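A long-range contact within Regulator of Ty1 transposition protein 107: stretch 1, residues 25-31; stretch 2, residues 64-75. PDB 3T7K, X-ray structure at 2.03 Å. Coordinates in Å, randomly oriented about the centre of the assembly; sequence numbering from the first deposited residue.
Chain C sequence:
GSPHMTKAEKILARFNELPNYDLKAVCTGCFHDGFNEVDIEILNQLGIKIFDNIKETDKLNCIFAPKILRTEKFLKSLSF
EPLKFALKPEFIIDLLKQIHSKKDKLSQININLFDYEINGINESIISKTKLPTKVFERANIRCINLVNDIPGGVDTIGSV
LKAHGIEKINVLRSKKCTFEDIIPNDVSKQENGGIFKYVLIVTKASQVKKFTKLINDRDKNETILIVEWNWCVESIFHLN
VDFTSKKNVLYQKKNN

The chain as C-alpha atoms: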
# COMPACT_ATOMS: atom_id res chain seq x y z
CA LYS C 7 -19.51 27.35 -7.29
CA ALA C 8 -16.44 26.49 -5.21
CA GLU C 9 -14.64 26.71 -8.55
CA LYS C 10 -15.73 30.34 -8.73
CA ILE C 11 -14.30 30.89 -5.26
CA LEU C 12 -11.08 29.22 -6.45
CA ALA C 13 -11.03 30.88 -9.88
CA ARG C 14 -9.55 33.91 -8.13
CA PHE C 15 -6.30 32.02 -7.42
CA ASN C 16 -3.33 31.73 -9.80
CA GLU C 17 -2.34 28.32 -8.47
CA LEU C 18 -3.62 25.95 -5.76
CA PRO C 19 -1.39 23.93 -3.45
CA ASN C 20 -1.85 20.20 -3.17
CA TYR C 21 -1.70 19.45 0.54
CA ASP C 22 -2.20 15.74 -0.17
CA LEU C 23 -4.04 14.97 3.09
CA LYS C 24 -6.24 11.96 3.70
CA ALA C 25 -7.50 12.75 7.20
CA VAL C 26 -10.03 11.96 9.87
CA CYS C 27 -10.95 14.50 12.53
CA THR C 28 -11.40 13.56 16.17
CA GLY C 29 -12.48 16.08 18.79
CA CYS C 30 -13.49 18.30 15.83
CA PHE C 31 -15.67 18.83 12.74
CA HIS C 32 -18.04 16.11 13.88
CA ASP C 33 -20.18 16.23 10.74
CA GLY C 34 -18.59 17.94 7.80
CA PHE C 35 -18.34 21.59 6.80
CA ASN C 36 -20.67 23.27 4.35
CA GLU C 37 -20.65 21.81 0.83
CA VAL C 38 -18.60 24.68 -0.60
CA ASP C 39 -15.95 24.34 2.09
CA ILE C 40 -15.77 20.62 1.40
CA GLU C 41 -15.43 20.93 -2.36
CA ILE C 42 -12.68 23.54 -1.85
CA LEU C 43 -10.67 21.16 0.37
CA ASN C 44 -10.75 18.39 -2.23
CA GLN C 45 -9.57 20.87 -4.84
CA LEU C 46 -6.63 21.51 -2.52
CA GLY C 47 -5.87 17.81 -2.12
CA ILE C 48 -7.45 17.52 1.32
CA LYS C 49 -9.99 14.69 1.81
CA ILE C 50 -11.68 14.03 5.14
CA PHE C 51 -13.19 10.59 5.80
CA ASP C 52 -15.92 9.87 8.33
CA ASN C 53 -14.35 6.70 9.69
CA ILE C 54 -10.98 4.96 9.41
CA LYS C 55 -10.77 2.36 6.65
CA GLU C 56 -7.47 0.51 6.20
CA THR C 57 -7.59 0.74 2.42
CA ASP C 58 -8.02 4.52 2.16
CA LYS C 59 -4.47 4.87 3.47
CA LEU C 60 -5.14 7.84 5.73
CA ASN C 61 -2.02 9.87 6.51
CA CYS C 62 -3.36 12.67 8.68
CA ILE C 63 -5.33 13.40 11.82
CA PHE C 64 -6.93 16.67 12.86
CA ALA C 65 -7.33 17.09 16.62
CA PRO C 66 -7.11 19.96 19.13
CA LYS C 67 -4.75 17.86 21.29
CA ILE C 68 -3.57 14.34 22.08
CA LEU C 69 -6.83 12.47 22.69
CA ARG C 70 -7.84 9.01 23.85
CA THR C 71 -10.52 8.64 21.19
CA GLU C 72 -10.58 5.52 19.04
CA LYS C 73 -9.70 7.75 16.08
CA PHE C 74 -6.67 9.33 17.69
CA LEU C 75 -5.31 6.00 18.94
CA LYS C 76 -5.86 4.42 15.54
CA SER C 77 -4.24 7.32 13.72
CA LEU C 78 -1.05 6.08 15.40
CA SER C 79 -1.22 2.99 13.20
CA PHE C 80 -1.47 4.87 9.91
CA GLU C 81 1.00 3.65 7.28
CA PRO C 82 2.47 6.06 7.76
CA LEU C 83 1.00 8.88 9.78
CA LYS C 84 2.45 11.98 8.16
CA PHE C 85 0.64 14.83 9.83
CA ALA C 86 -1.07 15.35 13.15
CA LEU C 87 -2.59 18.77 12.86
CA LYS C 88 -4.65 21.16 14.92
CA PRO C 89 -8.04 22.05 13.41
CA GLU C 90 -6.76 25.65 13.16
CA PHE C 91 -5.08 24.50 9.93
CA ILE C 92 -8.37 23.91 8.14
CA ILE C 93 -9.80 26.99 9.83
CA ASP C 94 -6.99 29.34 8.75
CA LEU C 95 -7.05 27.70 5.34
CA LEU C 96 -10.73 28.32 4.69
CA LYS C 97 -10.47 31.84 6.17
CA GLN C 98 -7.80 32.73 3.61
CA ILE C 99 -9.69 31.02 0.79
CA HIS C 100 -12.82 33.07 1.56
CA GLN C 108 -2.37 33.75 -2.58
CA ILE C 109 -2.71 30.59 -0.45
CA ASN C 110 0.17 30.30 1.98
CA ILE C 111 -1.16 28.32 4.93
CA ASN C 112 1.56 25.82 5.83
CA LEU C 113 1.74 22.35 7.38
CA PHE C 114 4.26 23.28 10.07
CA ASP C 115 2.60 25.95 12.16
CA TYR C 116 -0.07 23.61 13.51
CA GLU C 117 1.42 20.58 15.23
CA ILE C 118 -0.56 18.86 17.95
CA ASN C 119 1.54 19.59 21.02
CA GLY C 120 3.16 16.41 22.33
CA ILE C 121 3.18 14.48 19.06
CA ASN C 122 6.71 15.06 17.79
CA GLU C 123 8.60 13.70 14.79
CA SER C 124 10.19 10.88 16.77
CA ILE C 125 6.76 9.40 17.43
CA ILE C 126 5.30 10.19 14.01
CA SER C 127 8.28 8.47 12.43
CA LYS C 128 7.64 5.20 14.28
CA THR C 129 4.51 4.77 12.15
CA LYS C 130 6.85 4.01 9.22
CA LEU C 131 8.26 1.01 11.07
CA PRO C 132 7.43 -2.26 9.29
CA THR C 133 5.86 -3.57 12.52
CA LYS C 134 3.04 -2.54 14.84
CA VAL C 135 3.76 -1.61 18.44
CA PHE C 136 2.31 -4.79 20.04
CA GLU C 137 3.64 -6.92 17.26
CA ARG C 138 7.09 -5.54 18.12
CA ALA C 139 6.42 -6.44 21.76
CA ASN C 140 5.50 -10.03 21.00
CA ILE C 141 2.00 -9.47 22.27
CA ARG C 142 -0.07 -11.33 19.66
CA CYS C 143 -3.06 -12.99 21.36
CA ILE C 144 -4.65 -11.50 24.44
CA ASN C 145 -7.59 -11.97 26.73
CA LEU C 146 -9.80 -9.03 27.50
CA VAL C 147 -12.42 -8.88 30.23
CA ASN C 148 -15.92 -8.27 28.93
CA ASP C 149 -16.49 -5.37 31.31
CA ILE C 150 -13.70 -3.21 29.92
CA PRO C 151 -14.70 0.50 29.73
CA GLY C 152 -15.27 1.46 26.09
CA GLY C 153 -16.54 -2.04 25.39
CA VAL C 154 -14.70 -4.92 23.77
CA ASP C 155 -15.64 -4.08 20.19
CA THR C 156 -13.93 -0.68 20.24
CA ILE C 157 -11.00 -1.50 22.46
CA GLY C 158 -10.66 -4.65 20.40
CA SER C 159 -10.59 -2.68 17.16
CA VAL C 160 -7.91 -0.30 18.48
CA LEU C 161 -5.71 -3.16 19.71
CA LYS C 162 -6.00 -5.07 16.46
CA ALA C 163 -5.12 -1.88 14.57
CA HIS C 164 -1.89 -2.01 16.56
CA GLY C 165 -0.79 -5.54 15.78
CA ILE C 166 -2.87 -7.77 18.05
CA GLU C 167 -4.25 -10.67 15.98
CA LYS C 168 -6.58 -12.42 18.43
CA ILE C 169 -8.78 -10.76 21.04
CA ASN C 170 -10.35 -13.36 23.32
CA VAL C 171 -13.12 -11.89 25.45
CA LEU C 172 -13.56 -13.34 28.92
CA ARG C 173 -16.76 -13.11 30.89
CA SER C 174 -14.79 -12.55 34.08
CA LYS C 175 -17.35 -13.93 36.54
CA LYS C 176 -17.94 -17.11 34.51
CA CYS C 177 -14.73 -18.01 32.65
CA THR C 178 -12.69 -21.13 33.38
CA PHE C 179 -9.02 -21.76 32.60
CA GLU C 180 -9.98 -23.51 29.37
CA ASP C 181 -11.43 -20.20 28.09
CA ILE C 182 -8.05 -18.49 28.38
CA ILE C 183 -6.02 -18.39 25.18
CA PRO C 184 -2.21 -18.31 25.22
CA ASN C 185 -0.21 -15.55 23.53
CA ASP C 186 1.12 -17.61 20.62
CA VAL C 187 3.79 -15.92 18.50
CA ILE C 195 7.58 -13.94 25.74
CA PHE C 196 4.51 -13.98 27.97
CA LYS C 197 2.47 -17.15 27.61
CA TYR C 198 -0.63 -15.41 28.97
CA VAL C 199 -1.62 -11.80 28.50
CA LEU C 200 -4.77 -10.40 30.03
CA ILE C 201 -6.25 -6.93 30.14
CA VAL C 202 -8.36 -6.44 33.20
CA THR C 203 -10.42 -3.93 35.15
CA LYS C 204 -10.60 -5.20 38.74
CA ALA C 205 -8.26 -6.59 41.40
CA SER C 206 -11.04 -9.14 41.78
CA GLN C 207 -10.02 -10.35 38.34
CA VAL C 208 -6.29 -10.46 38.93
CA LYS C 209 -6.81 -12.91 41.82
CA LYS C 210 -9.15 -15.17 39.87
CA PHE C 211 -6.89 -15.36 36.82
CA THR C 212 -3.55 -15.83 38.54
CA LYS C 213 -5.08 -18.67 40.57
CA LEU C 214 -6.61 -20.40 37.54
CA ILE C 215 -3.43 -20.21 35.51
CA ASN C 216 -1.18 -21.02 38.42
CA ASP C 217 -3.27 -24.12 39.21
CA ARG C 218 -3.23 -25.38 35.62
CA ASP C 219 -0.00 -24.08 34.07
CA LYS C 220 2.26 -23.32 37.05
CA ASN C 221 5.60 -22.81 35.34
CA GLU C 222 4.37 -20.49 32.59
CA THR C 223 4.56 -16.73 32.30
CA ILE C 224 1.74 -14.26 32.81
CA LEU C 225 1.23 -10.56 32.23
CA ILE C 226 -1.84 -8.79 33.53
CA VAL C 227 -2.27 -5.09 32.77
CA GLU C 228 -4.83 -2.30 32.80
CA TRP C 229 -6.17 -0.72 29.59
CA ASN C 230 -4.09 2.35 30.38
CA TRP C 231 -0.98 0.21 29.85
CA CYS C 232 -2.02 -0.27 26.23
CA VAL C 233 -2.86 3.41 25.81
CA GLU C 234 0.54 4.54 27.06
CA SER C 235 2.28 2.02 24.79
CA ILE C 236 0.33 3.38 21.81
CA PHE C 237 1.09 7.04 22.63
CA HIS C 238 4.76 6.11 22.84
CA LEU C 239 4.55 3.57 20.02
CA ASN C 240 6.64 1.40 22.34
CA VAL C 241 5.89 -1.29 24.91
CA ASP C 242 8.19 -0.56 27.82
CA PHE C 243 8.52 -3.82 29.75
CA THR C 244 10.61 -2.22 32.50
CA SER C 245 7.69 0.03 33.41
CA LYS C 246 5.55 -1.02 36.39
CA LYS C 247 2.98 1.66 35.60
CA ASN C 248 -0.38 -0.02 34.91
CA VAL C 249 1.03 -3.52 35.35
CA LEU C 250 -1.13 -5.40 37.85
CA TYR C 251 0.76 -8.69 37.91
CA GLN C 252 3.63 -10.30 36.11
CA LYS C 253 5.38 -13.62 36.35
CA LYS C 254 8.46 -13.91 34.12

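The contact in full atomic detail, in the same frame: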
# COMPACT_ATOMS: atom_id res chain seq x y z
N ALA C 25 -7.39 12.59 5.76
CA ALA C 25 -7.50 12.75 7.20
C ALA C 25 -8.80 12.18 7.79
O ALA C 25 -9.77 11.88 7.07
CB ALA C 25 -7.37 14.21 7.57
N VAL C 26 -8.80 12.02 9.12
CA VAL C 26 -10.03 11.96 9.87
C VAL C 26 -9.88 13.05 10.91
O VAL C 26 -8.76 13.44 11.21
CB VAL C 26 -10.27 10.56 10.51
CG1 VAL C 26 -10.34 9.49 9.43
CG2 VAL C 26 -9.17 10.23 11.51
N CYS C 27 -10.99 13.58 11.40
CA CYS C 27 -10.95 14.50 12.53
C CYS C 27 -11.47 13.76 13.74
O CYS C 27 -12.34 12.90 13.61
CB CYS C 27 -11.87 15.68 12.28
SG CYS C 27 -11.48 16.53 10.75
N THR C 28 -10.93 14.11 14.90
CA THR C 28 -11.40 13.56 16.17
C THR C 28 -11.36 14.74 17.12
O THR C 28 -10.41 15.53 17.08
CB THR C 28 -10.52 12.37 16.64
OG1 THR C 28 -11.07 11.79 17.83
CG2 THR C 28 -9.09 12.83 16.92
N GLY C 29 -12.39 14.90 17.94
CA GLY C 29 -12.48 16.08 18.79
C GLY C 29 -12.72 17.34 17.96
O GLY C 29 -12.45 18.46 18.42
N CYS C 30 -13.20 17.16 16.72
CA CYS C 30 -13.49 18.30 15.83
C CYS C 30 -14.31 17.95 14.59
O CYS C 30 -14.40 16.78 14.20
CB CYS C 30 -12.19 19.06 15.46
SG CYS C 30 -10.75 18.09 14.81
N PHE C 31 -14.94 18.97 14.00
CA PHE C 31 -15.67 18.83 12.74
C PHE C 31 -16.55 17.59 12.68
O PHE C 31 -16.49 16.82 11.71
CB PHE C 31 -14.68 18.81 11.57
CG PHE C 31 -13.77 20.00 11.51
CD1 PHE C 31 -14.21 21.21 10.98
CD2 PHE C 31 -12.45 19.91 11.94
CE1 PHE C 31 -13.37 22.31 10.89
CE2 PHE C 31 -11.59 21.01 11.86
CZ PHE C 31 -12.06 22.22 11.33
N PHE C 64 -6.66 15.36 12.30
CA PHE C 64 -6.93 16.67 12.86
C PHE C 64 -7.50 16.50 14.26
O PHE C 64 -8.48 15.79 14.45
CB PHE C 64 -7.93 17.43 12.00
CG PHE C 64 -7.39 17.82 10.64
CD1 PHE C 64 -6.53 18.90 10.50
CD2 PHE C 64 -7.74 17.10 9.51
CE1 PHE C 64 -6.03 19.25 9.25
CE2 PHE C 64 -7.24 17.44 8.26
CZ PHE C 64 -6.38 18.52 8.14
N ALA C 65 -6.88 17.16 15.23
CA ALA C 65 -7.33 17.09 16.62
C ALA C 65 -6.77 18.29 17.35
O ALA C 65 -5.65 18.72 17.08
CB ALA C 65 -6.86 15.78 17.29
N PRO C 66 -7.54 18.84 18.29
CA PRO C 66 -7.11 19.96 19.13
C PRO C 66 -5.94 19.59 20.03
O PRO C 66 -5.14 20.47 20.37
CB PRO C 66 -8.36 20.29 19.95
CG PRO C 66 -9.22 19.08 19.86
CD PRO C 66 -8.96 18.49 18.51
N LYS C 67 -5.83 18.32 20.41
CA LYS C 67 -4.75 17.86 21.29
C LYS C 67 -4.68 16.34 21.29
O LYS C 67 -5.57 15.67 20.77
CB LYS C 67 -4.95 18.35 22.73
CG LYS C 67 -6.28 17.90 23.34
CD LYS C 67 -6.45 18.39 24.78
CE LYS C 67 -5.51 17.68 25.75
NZ LYS C 67 -5.92 17.87 27.17
N ILE C 68 -3.63 15.79 21.88
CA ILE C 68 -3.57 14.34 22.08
C ILE C 68 -4.83 13.86 22.80
O ILE C 68 -5.14 14.32 23.90
CB ILE C 68 -2.31 13.91 22.84
CG1 ILE C 68 -1.06 14.25 22.02
CG2 ILE C 68 -2.33 12.42 23.13
CD1 ILE C 68 0.23 13.80 22.67
N LEU C 69 -5.57 12.97 22.15
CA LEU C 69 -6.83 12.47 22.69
C LEU C 69 -6.89 10.95 22.76
O LEU C 69 -6.22 10.25 21.99
CB LEU C 69 -8.01 12.98 21.87
CG LEU C 69 -8.29 14.48 21.89
CD1 LEU C 69 -9.41 14.80 20.92
CD2 LEU C 69 -8.65 14.94 23.30
N ARG C 70 -7.70 10.45 23.68
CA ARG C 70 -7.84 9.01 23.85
C ARG C 70 -9.03 8.47 23.07
O ARG C 70 -9.58 7.43 23.43
CB ARG C 70 -8.00 8.68 25.34
CG ARG C 70 -6.80 9.09 26.18
CD ARG C 70 -7.06 8.92 27.66
NE ARG C 70 -5.88 8.41 28.34
CZ ARG C 70 -5.79 7.19 28.85
NH1 ARG C 70 -6.82 6.35 28.77
NH2 ARG C 70 -4.67 6.80 29.45
N THR C 71 -9.43 9.15 22.00
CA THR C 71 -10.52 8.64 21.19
C THR C 71 -10.02 7.46 20.40
O THR C 71 -8.83 7.34 20.16
CB THR C 71 -11.00 9.68 20.16
OG1 THR C 71 -9.86 10.25 19.49
CG2 THR C 71 -11.83 10.76 20.83
N GLU C 72 -10.93 6.60 19.97
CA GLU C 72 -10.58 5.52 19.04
C GLU C 72 -9.83 6.06 17.82
O GLU C 72 -8.84 5.48 17.38
CB GLU C 72 -11.85 4.81 18.59
CG GLU C 72 -11.61 3.72 17.55
CD GLU C 72 -12.90 3.04 17.12
OE1 GLU C 72 -13.98 3.55 17.48
OE2 GLU C 72 -12.83 2.00 16.43
N LYS C 73 -10.30 7.18 17.29
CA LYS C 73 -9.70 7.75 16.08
C LYS C 73 -8.26 8.19 16.30
O LYS C 73 -7.38 7.86 15.50
CB LYS C 73 -10.53 8.91 15.56
CG LYS C 73 -11.60 8.50 14.58
CD LYS C 73 -12.42 9.71 14.17
CE LYS C 73 -13.32 9.39 13.00
NZ LYS C 73 -14.36 10.44 12.85
N PHE C 74 -8.03 8.93 17.38
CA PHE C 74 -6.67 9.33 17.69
C PHE C 74 -5.75 8.13 17.87
O PHE C 74 -4.66 8.10 17.32
CB PHE C 74 -6.60 10.24 18.92
CG PHE C 74 -5.36 11.08 18.94
CD1 PHE C 74 -5.34 12.33 18.34
CD2 PHE C 74 -4.19 10.58 19.49
CE1 PHE C 74 -4.19 13.10 18.32
CE2 PHE C 74 -3.03 11.35 19.48
CZ PHE C 74 -3.03 12.61 18.89
N LEU C 75 -6.17 7.14 18.66
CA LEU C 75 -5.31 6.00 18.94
C LEU C 75 -5.02 5.24 17.66
O LEU C 75 -3.90 4.75 17.44
CB LEU C 75 -5.95 5.07 19.97
CG LEU C 75 -6.12 5.70 21.35
CD1 LEU C 75 -6.98 4.80 22.24
CD2 LEU C 75 -4.78 5.96 21.97

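The two stretches meet through a single parallel beta bridge, C27 with F64, bounded by two backbone hydrogen bonds, and extended by a threonine–threonine hydrogen bond to the start of a helix and by apolar packing around F64. C27 and F64 form the bridge pair, with their CA atoms 4.6 Å apart. As expected for parallel pairing, F64 uses both its backbone polar groups on the residues flanking C27: F64 N donates to V26 O at 3.0 Å, and T28 N donates to F64 O at 3.0 Å, both nearly linear. Between these bonds, C27 CA lies 3.4 Å from F64 O in a CA-H...O contact, and a second such contact, A65 CA to T28 O at 3.5 Å, carries the pairing one residue further.

The side chains of C27 and F64 project from the same face of the sheet. The buried F64 ring provides a broad apolar surface there: A25 CB approaches F64 CE2 to 3.3 Å, a fit that suits the small alanine methyl, while C27 SG packs 3.9 Å from F64 CB and lies oblique to the ring. C30 adds a second sulfur, with C30 SG 4.0 Å from F64 CB and 4.1 Å from P66 CD.

T28 has the largest area covered by the other stretch of any residue in the first, 110 Å², and it is buried with its CA-to-CB bond directed toward the second. In its t rotamer, T28 OG1 accepts a short 2.6 Å hydrogen bond from T71 OG1. The T71 hydroxyl has a second role as the N-cap of the helix beginning at E72, accepting from F74 N at 3.1 Å (T71 OG1 to F74 N). One hydroxyl thus ties the helix start to the strand region. The methyl of T28 serves the apolar side of the contact, with T28 CG2 3.7 Å from A65 CB and 4.0 Å from F74 CD1, at the edge of the F74 ring.

K73, in the first turn of the helix, combines apolar and polar contacts along its extended side chain. K73 CB packs 3.6 Å from T28 CB and K73 CE 4.1 Å from V26 CB, while K73 NZ makes a weak hydrogen bond to C27 O at 3.3 Å.

At the exposed margin, G29 has a positive phi (68°), a conformation that favours glycine. Its bare CA sits 3.9 Å from L69 CD1, whereas an ideally placed CB would come within 2.6 Å of that methyl. Together the two stretches bury 565 Å², summed over both sides.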